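Local atomic coordinates of stiv-a81 (Sulfolobus Turreted Icosahedral Virus, PDB entry 3RKL), a protein that is of uncharacterised function but folds as a small viral protein whose paired helices probably assemble with those of another copy into a four-helix bundle. Residues Asp10-Tyr15 with Glu19-Asn24; Glu27-Leu32 with Ala69-Met74; Tyr37-Leu42 with Tyr58-Glu63. The protein carries 1 engineered substitution. One frame throughout, in Å; residues are numbered along the deposited sequence.

How the contacts relate
From the N terminus, strand 3-9 leads into strand 12-15, and contact 1 closes a tight turn back to strand 18-21, completing an antiparallel sheet of three strands. After the short link 22-24 the chain enters helix 25-46, which pairs with helix 55-80. Contact 3 closes the loop through the connection 47-54, and contact 2 encloses it from further out, their centres about 15 Å apart on opposite sides of the chain's centre. Contact 1 precedes both in series. It touches contact 2 through Ser23 with Asp28, Asn11 with Met74 and Phe20 with Leu32, and reaches contact 3 through Tyr15 and His62, so the hairpin is tied to both helices near contact 2 and to helix 55-80 near contact 3.

Contact 1 of 3, residues Asp10-Tyr15 with Glu19-Asn24; sequences DNTIEY and EFVLSN
Ile13 and Phe20 form the hydrogen-bonded pair of an antiparallel beta hairpin, with two non-hydrogen-bonded pairs around it, Thr12 with Val21 and Glu14 with Glu19. The evidence for a close pairing is the 2.7 Å bond from Ile13 N to Phe20 O. It is nearly straight, with an angle of 174° at the hydrogen. The return bond, from Phe20 N to Ile13 O, measures 2.8 Å. Past the strand end, Leu22 N donates to Asn11 O. The Asn11 side chain adds a further bond beyond the paired strands: its ND2 gives a more bent bond of 3.0 Å to Leu22 O, which lies 26° out of the amide plane. Its chi1 of 63°, with CG between the backbone N and carbonyl, brings the end of the side chain across to the carbonyl of Leu22, just beyond the strand.

The tight side carries Ile13 and Phe20, joined by Leu22. Ile13 and Leu22 are buried here, and Ile13 CB lies 4.4 Å from Phe20 CB. On this side Phe20 stacks on Tyr67 of helix 55-80 and meets Tyr49 of the second subunit.

The other face is looser and more open to solvent. Thr12 CG2 leans on Glu19 CG, and Thr12 OG1 lies 3.6 Å from Val21 CG2. Glu14 and Glu19 run side by side, pointing the same way, with Glu14 CG 3.5 Å from Glu19 CG. Glu14 OE1 comes within 3.6 Å of Glu19 OE2. The hairpin is therefore amphipathic, oily toward the helices and acidic outside, where the paired carboxylates would probably disfavour full ionisation of both.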
loop_
_atom_site.group_PDB
_atom_site.type_symbol
_atom_site.label_atom_id
_atom_site.label_comp_id
_atom_site.label_asym_id
_atom_site.label_seq_id
_atom_site.Cartn_x
_atom_site.Cartn_y
_atom_site.Cartn_z
ATOM N N ASP A 10 8.399 16.618 -30.788
ATOM C CA ASP A 10 7.570 17.472 -29.934
ATOM C C ASP A 10 7.163 16.707 -28.667
ATOM O O ASP A 10 8.019 16.404 -27.831
ATOM C CB ASP A 10 6.356 18.021 -30.709
ATOM C CG ASP A 10 6.757 18.956 -31.842
ATOM O OD1 ASP A 10 7.406 19.985 -31.563
ATOM O OD2 ASP A 10 6.410 18.668 -33.009
ATOM N N ASN A 11 5.882 16.369 -28.537
ATOM C CA ASN A 11 5.392 15.635 -27.363
ATOM C C ASN A 11 5.078 14.164 -27.665
ATOM O O ASN A 11 4.362 13.502 -26.911
ATOM C CB ASN A 11 4.157 16.330 -26.788
ATOM C CG ASN A 11 2.991 16.339 -27.753
ATOM O OD1 ASN A 11 3.177 16.435 -28.967
ATOM N ND2 ASN A 11 1.779 16.246 -27.219
ATOM N N THR A 12 5.637 13.654 -28.756
ATOM C CA THR A 12 5.351 12.301 -29.217
ATOM C C THR A 12 6.625 11.482 -29.263
ATOM O O THR A 12 7.658 11.949 -29.740
ATOM C CB THR A 12 4.738 12.293 -30.630
ATOM O OG1 THR A 12 3.546 13.081 -30.642
ATOM C CG2 THR A 12 4.390 10.874 -31.061
ATOM N N ILE A 13 6.539 10.258 -28.764
ATOM C CA ILE A 13 7.643 9.319 -28.842
ATOM C C ILE A 13 7.383 8.361 -29.990
ATOM O O ILE A 13 6.264 7.864 -30.151
ATOM C CB ILE A 13 7.797 8.536 -27.529
ATOM C CG1 ILE A 13 8.062 9.510 -26.380
ATOM C CG2 ILE A 13 8.927 7.511 -27.645
ATOM C CD1 ILE A 13 7.654 8.980 -25.038
ATOM N N GLU A 14 8.425 8.109 -30.783
ATOM C CA GLU A 14 8.341 7.209 -31.917
ATOM C C GLU A 14 9.277 6.053 -31.635
ATOM O O GLU A 14 10.460 6.273 -31.399
ATOM C CB GLU A 14 8.749 7.929 -33.208
ATOM C CG GLU A 14 7.694 8.914 -33.707
ATOM C CD GLU A 14 8.236 9.980 -34.656
ATOM O OE1 GLU A 14 7.412 10.757 -35.188
ATOM O OE2 GLU A 14 9.467 10.053 -34.867
ATOM N N TYR A 15 8.732 4.838 -31.622
ATOM C CA TYR A 15 9.516 3.624 -31.331
ATOM C C TYR A 15 8.774 2.355 -31.773
ATOM O O TYR A 15 7.559 2.261 -31.635
ATOM C CB TYR A 15 9.817 3.534 -29.819
ATOM C CG TYR A 15 10.840 2.480 -29.436
ATOM C CD1 TYR A 15 12.212 2.703 -29.624
ATOM C CD2 TYR A 15 10.445 1.249 -28.878
ATOM C CE1 TYR A 15 13.155 1.726 -29.272
ATOM C CE2 TYR A 15 11.377 0.275 -28.530
ATOM C CZ TYR A 15 12.732 0.515 -28.719
ATOM O OH TYR A 15 13.649 -0.452 -28.361
ATOM N N GLU A 19 3.646 5.147 -32.160
ATOM C CA GLU A 19 3.790 6.542 -31.726
ATOM C C GLU A 19 3.029 6.723 -30.416
ATOM O O GLU A 19 1.901 6.253 -30.296
ATOM C CB GLU A 19 3.233 7.508 -32.777
ATOM C CG GLU A 19 4.303 8.197 -33.616
ATOM C CD GLU A 19 3.755 8.827 -34.884
ATOM O OE1 GLU A 19 2.620 9.346 -34.855
ATOM O OE2 GLU A 19 4.462 8.808 -35.914
ATOM N N PHE A 20 3.640 7.409 -29.451
ATOM C CA PHE A 20 3.042 7.582 -28.123
ATOM C C PHE A 20 3.068 9.050 -27.703
ATOM O O PHE A 20 4.136 9.647 -27.597
ATOM C CB PHE A 20 3.795 6.740 -27.102
ATOM C CG PHE A 20 3.104 6.625 -25.774
ATOM C CD1 PHE A 20 2.101 5.684 -25.583
ATOM C CD2 PHE A 20 3.468 7.434 -24.709
ATOM C CE1 PHE A 20 1.468 5.563 -24.354
ATOM C CE2 PHE A 20 2.833 7.320 -23.483
ATOM C CZ PHE A 20 1.833 6.381 -23.310
ATOM N N VAL A 21 1.880 9.615 -27.487
ATOM C CA VAL A 21 1.730 11.041 -27.197
ATOM C C VAL A 21 1.583 11.305 -25.709
ATOM O O VAL A 21 0.706 10.743 -25.049
ATOM C CB VAL A 21 0.513 11.626 -27.933
ATOM C CG1 VAL A 21 0.368 13.112 -27.617
ATOM C CG2 VAL A 21 0.648 11.396 -29.435
ATOM N N LEU A 22 2.452 12.167 -25.185
ATOM C CA LEU A 22 2.379 12.586 -23.796
ATOM C C LEU A 22 1.565 13.873 -23.708
ATOM O O LEU A 22 1.617 14.710 -24.611
ATOM C CB LEU A 22 3.786 12.781 -23.212
ATOM C CG LEU A 22 4.638 11.528 -22.964
ATOM C CD1 LEU A 22 3.896 10.491 -22.125
ATOM C CD2 LEU A 22 5.136 10.906 -24.256
ATOM N N SER A 23 0.789 14.017 -22.641
ATOM C CA SER A 23 -0.060 15.213 -22.464
ATOM C C SER A 23 0.061 15.901 -21.100
ATOM O O SER A 23 -0.293 17.075 -20.958
ATOM C CB SER A 23 -1.528 14.855 -22.722
ATOM O OG SER A 23 -2.060 14.080 -21.660
ATOM N N ASN A 24 0.505 15.163 -20.090
ATOM C CA ASN A 24 0.729 15.715 -18.762
ATOM C C ASN A 24 1.920 14.996 -18.181
ATOM O O ASN A 24 1.748 13.941 -17.574
ATOM C CB ASN A 24 -0.509 15.502 -17.883
ATOM C CG ASN A 24 -0.371 16.124 -16.498
ATOM O OD1 ASN A 24 0.733 16.413 -16.026
ATOM N ND2 ASN A 24 -1.504 16.321 -15.835
#

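Contact 2 of 3, residues Glu27-Leu32 with Ala69-Met74. Engineered in segment 69-74: Met74 (natural residue Leu).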
loop_
_atom_site.group_PDB
_atom_site.type_symbol
_atom_site.label_atom_id
_atom_site.label_comp_id
_atom_site.label_asym_id
_atom_site.label_seq_id
_atom_site.Cartn_x
_atom_site.Cartn_y
_atom_site.Cartn_z
ATOM N N GLU A 27 2.099 13.574 -14.516
ATOM C CA GLU A 27 1.163 12.476 -14.295
ATOM C C GLU A 27 1.530 11.253 -15.118
ATOM O O GLU A 27 1.490 10.121 -14.622
ATOM C CB GLU A 27 -0.277 12.910 -14.613
ATOM C CG GLU A 27 -0.853 13.863 -13.587
ATOM C CD GLU A 27 -0.778 13.308 -12.178
ATOM O OE1 GLU A 27 -1.378 12.240 -11.936
ATOM O OE2 GLU A 27 -0.112 13.935 -11.324
ATOM N N ASP A 28 1.896 11.487 -16.374
ATOM C CA ASP A 28 2.283 10.404 -17.283
ATOM C C ASP A 28 3.509 9.645 -16.779
ATOM O O ASP A 28 3.593 8.419 -16.894
ATOM C CB ASP A 28 2.572 10.959 -18.688
ATOM C CG ASP A 28 1.317 11.436 -19.418
ATOM O OD1 ASP A 28 0.197 10.936 -19.152
ATOM O OD2 ASP A 28 1.464 12.323 -20.275
ATOM N N ILE A 29 4.475 10.366 -16.213
ATOM C CA ILE A 29 5.663 9.703 -15.681
ATOM C C ILE A 29 5.279 8.761 -14.530
ATOM O O ILE A 29 5.713 7.610 -14.503
ATOM C CB ILE A 29 6.748 10.731 -15.271
ATOM C CG1 ILE A 29 7.352 11.364 -16.531
ATOM C CG2 ILE A 29 7.827 10.067 -14.436
ATOM C CD1 ILE A 29 8.157 12.639 -16.273
ATOM N N LYS A 30 4.454 9.231 -13.590
ATOM C CA LYS A 30 3.998 8.368 -12.489
ATOM C C LYS A 30 3.250 7.154 -13.034
ATOM O O LYS A 30 3.511 6.011 -12.639
ATOM C CB LYS A 30 3.084 9.135 -11.527
ATOM C CG LYS A 30 3.781 10.214 -10.710
ATOM C CD LYS A 30 2.850 10.839 -9.667
ATOM C CE LYS A 30 1.604 11.483 -10.257
ATOM N NZ LYS A 30 0.717 12.121 -9.205
ATOM N N ASN A 31 2.323 7.408 -13.952
ATOM C CA ASN A 31 1.487 6.335 -14.505
ATOM C C ASN A 31 2.301 5.288 -15.267
ATOM O O ASN A 31 2.079 4.076 -15.122
ATOM C CB ASN A 31 0.414 6.904 -15.417
ATOM C CG ASN A 31 -0.639 7.701 -14.674
ATOM O OD1 ASN A 31 -0.782 7.588 -13.454
ATOM N ND2 ASN A 31 -1.399 8.522 -15.416
ATOM N N LEU A 32 3.241 5.759 -16.076
ATOM C CA LEU A 32 4.086 4.855 -16.850
ATOM C C LEU A 32 5.002 4.030 -15.931
ATOM O O LEU A 32 5.215 2.845 -16.172
ATOM C CB LEU A 32 4.912 5.620 -17.879
ATOM C CG LEU A 32 4.144 6.216 -19.064
ATOM C CD1 LEU A 32 5.007 7.225 -19.812
ATOM C CD2 LEU A 32 3.667 5.148 -19.999
ATOM N N ALA A 69 11.236 6.591 -20.447
ATOM C CA ALA A 69 12.553 7.216 -20.646
ATOM C C ALA A 69 12.413 8.489 -21.483
ATOM O O ALA A 69 13.000 9.534 -21.152
ATOM C CB ALA A 69 13.533 6.237 -21.297
ATOM N N GLY A 70 11.592 8.432 -22.528
ATOM C CA GLY A 70 11.325 9.610 -23.357
ATOM C C GLY A 70 10.608 10.711 -22.602
ATOM O O GLY A 70 10.989 11.877 -22.696
ATOM N N ALA A 71 9.595 10.339 -21.828
ATOM C CA ALA A 71 8.855 11.292 -20.988
ATOM C C ALA A 71 9.749 12.029 -19.987
ATOM O O ALA A 71 9.658 13.255 -19.836
ATOM C CB ALA A 71 7.699 10.584 -20.260
ATOM N N THR A 72 10.616 11.297 -19.291
ATOM C CA THR A 72 11.530 11.942 -18.352
ATOM C C THR A 72 12.529 12.871 -19.058
ATOM O O THR A 72 12.964 13.849 -18.483
ATOM C CB THR A 72 12.292 10.934 -17.481
ATOM O OG1 THR A 72 13.120 10.106 -18.304
ATOM C CG2 THR A 72 11.314 10.087 -16.659
ATOM N N SER A 73 12.885 12.553 -20.296
ATOM C CA SER A 73 13.760 13.434 -21.063
ATOM C C SER A 73 13.051 14.746 -21.340
ATOM O O SER A 73 13.625 15.824 -21.168
ATOM C CB SER A 73 14.180 12.787 -22.381
ATOM O OG SER A 73 15.141 13.598 -23.038
HETATM N N MSE A 74 11.803 14.640 -21.782
HETATM C CA MSE A 74 10.977 15.830 -22.056
HETATM C C MSE A 74 10.814 16.682 -20.791
HETATM O O MSE A 74 10.789 17.912 -20.850
HETATM C CB MSE A 74 9.594 15.420 -22.568
HETATM C CG MSE A 74 9.574 14.703 -23.908
HETATM SE SE MSE A 74 7.810 13.888 -24.288
HETATM C CE MSE A 74 6.696 15.473 -24.017
#
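Ile29 packs against Ala71 and Thr72 where the two antiparallel helices of the chain's helical hairpin, probably half of a four-helix bundle, run side by side with segment axes 9.6 Å apart at an angle of 154°. CB of Ile29 points toward the partner helix but has no atom of 69-74 within 4.2 Å; the contact begins one bond further out. With chi1 at -71°, CG1 lies beside the backbone N and rests 3.8 Å from Ala71 CB. The other branch, CG2, meets Thr72 CG2 at 4.1 Å. At the tip, Ile29 CD1 lies over the helix backbone, 3.9 Å from Ala71 O and 4.0 Å from Thr72 CA. As Ile29 also touches Leu68 and Phe75, it is a knob in the hole made by Leu68, Ala71, Thr72 and Phe75, as in coiled coils and helix bundles. Leu32, one turn on, adds a wider contact from CD1 to the same Ala71 methyl. Ile29 also packs on Ala40 of the third subunit. The polar end of Thr72 is turned back into its own helix: OG1 donates to Ala69 O at 2.9 Å, on the same face of that carbonyl as Ser73 N.

Contact 3 of 3, residues Tyr37-Leu42 with Tyr58-Glu63; sequences YQLAKL and YNLLHE
A hydrogen bond between His62 NE2 and Tyr15 OH holds the imidazole that follows Leu60 and Leu61 in the helix, the two leucines that meet Leu39. His62 ND1 bonds Thr72 OG1 of the third subunit, which restrains the ring and satisfies both polar atoms of a buried side chain. Across the contact itself the meeting is wholly apolar. Leu39 CD1 rests on the opposing backbone, 3.8 Å from Leu61 N and 3.9 Å from Leu60 C. The same Leu39 CD1 comes within 4.0 Å of Leu60 CB, and the Leu39 and Leu60 side chains cross at about a right angle. Leu61 answers from the other helix. Its CG is anti to the backbone N (chi1 177°), which carries Leu61 CD1 to 3.9 Å from Leu39 CB and 4.1 Å from Ala40 N. Because Leu61 also touches Val36 and Ile43, it fills a hole lined by Val36, Leu39, Ala40 and Ile43, a knobs-into-holes fit consistent with the coiled coil predicted for 32-59, just beyond whose end Leu61 lies. The segment axes come within 9.3 Å, at 154°. Beyond the pair, Leu39 packs on Leu42 of the second subunit, while the ring of Tyr15, on strand 12-15, meets that of His62 with planes about 70° apart: the contact sits between helices of three chains and the sheet.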
loop_
_atom_site.group_PDB
_atom_site.type_symbol
_atom_site.label_atom_id
_atom_site.label_comp_id
_atom_site.label_asym_id
_atom_site.label_seq_id
_atom_site.Cartn_x
_atom_site.Cartn_y
_atom_site.Cartn_z
ATOM N N TYR A 37 6.214 -1.245 -13.475
ATOM C CA TYR A 37 6.326 -2.040 -12.257
ATOM C C TYR A 37 5.311 -3.199 -12.272
ATOM O O TYR A 37 5.650 -4.354 -11.977
ATOM C CB TYR A 37 6.096 -1.175 -11.016
ATOM C CG TYR A 37 6.182 -1.974 -9.749
ATOM C CD1 TYR A 37 7.404 -2.187 -9.126
ATOM C CD2 TYR A 37 5.058 -2.566 -9.200
ATOM C CE1 TYR A 37 7.489 -2.945 -7.975
ATOM C CE2 TYR A 37 5.140 -3.329 -8.040
ATOM C CZ TYR A 37 6.364 -3.508 -7.440
ATOM O OH TYR A 37 6.463 -4.260 -6.293
ATOM N N GLN A 38 4.068 -2.871 -12.590
ATOM C CA GLN A 38 2.999 -3.876 -12.609
ATOM C C GLN A 38 3.253 -4.975 -13.643
ATOM O O GLN A 38 3.004 -6.159 -13.370
ATOM C CB GLN A 38 1.645 -3.205 -12.837
ATOM C CG GLN A 38 1.166 -2.459 -11.607
ATOM C CD GLN A 38 -0.246 -1.917 -11.698
ATOM O OE1 GLN A 38 -1.136 -2.507 -12.332
ATOM N NE2 GLN A 38 -0.478 -0.806 -11.000
ATOM N N LEU A 39 3.751 -4.603 -14.822
ATOM C CA LEU A 39 4.086 -5.596 -15.849
ATOM C C LEU A 39 5.193 -6.524 -15.370
ATOM O O LEU A 39 5.112 -7.754 -15.505
ATOM C CB LEU A 39 4.489 -4.926 -17.180
ATOM C CG LEU A 39 3.296 -4.570 -18.070
ATOM C CD1 LEU A 39 3.645 -3.442 -19.041
ATOM C CD2 LEU A 39 2.819 -5.805 -18.826
ATOM N N ALA A 40 6.226 -5.940 -14.774
ATOM C CA ALA A 40 7.330 -6.727 -14.283
ATOM C C ALA A 40 6.879 -7.697 -13.193
ATOM O O ALA A 40 7.296 -8.859 -13.176
ATOM C CB ALA A 40 8.447 -5.813 -13.762
ATOM N N LYS A 41 6.029 -7.236 -12.285
ATOM C CA LYS A 41 5.544 -8.083 -11.209
ATOM C C LYS A 41 4.630 -9.186 -11.722
ATOM O O LYS A 41 4.636 -10.291 -11.186
ATOM C CB LYS A 41 4.784 -7.268 -10.161
ATOM C CG LYS A 41 4.458 -8.077 -8.915
ATOM C CD LYS A 41 4.322 -7.189 -7.669
ATOM C CE LYS A 41 4.816 -7.893 -6.415
ATOM N NZ LYS A 41 6.289 -8.132 -6.440
ATOM N N LEU A 42 3.833 -8.872 -12.736
ATOM C CA LEU A 42 2.938 -9.864 -13.343
ATOM C C LEU A 42 3.747 -10.972 -14.026
ATOM O O LEU A 42 3.420 -12.140 -13.911
ATOM C CB LEU A 42 2.017 -9.192 -14.358
ATOM C CG LEU A 42 1.121 -10.130 -15.169
ATOM C CD1 LEU A 42 0.180 -10.948 -14.272
ATOM C CD2 LEU A 42 0.343 -9.316 -16.185
ATOM N N TYR A 58 6.492 -9.155 -22.298
ATOM C CA TYR A 58 7.862 -8.609 -22.329
ATOM C C TYR A 58 7.969 -7.408 -23.281
ATOM O O TYR A 58 8.673 -6.424 -22.988
ATOM C CB TYR A 58 8.896 -9.668 -22.722
ATOM C CG TYR A 58 9.081 -10.784 -21.712
ATOM C CD1 TYR A 58 10.036 -10.704 -20.719
ATOM C CD2 TYR A 58 8.305 -11.939 -21.779
ATOM C CE1 TYR A 58 10.199 -11.738 -19.791
ATOM C CE2 TYR A 58 8.464 -12.976 -20.861
ATOM C CZ TYR A 58 9.412 -12.868 -19.874
ATOM O OH TYR A 58 9.564 -13.892 -18.962
ATOM N N ASN A 59 7.278 -7.508 -24.418
ATOM C CA ASN A 59 7.202 -6.424 -25.397
ATOM C C ASN A 59 6.545 -5.172 -24.801
ATOM O O ASN A 59 7.095 -4.076 -24.927
ATOM C CB ASN A 59 6.444 -6.878 -26.655
ATOM C CG ASN A 59 7.236 -7.865 -27.495
ATOM O OD1 ASN A 59 8.461 -7.813 -27.536
ATOM N ND2 ASN A 59 6.533 -8.766 -28.181
ATOM N N LEU A 60 5.398 -5.346 -24.138
ATOM C CA LEU A 60 4.703 -4.229 -23.472
ATOM C C LEU A 60 5.592 -3.585 -22.419
ATOM O O LEU A 60 5.652 -2.363 -22.291
ATOM C CB LEU A 60 3.416 -4.702 -22.786
ATOM C CG LEU A 60 2.176 -4.986 -23.631
ATOM C CD1 LEU A 60 1.125 -5.647 -22.751
ATOM C CD2 LEU A 60 1.630 -3.713 -24.262
ATOM N N LEU A 61 6.239 -4.431 -21.623
ATOM C CA LEU A 61 7.138 -3.962 -20.574
ATOM C C LEU A 61 8.203 -3.032 -21.134
ATOM O O LEU A 61 8.447 -1.938 -20.605
ATOM C CB LEU A 61 7.769 -5.151 -19.851
ATOM C CG LEU A 61 8.806 -4.836 -18.771
ATOM C CD1 LEU A 61 8.210 -3.929 -17.692
ATOM C CD2 LEU A 61 9.359 -6.097 -18.155
ATOM N N HIS A 62 8.842 -3.479 -22.214
ATOM C CA HIS A 62 9.892 -2.692 -22.830
ATOM C C HIS A 62 9.344 -1.410 -23.451
ATOM O O HIS A 62 9.912 -0.347 -23.284
ATOM C CB HIS A 62 10.630 -3.510 -23.882
ATOM C CG HIS A 62 11.679 -2.732 -24.605
ATOM N ND1 HIS A 62 12.670 -2.040 -23.946
ATOM C CD2 HIS A 62 11.888 -2.527 -25.925
ATOM C CE1 HIS A 62 13.440 -1.432 -24.833
ATOM N NE2 HIS A 62 12.996 -1.726 -26.041
ATOM N N GLU A 63 8.240 -1.539 -24.166
ATOM C CA GLU A 63 7.591 -0.399 -24.815
ATOM C C GLU A 63 7.312 0.724 -23.814
ATOM O O GLU A 63 7.683 1.886 -24.019
ATOM C CB GLU A 63 6.299 -0.901 -25.470
ATOM C CG GLU A 63 5.348 0.128 -25.946
ATOM C CD GLU A 63 4.091 -0.462 -26.604
ATOM O OE1 GLU A 63 3.874 -1.703 -26.549
ATOM O OE2 GLU A 63 3.315 0.336 -27.179
#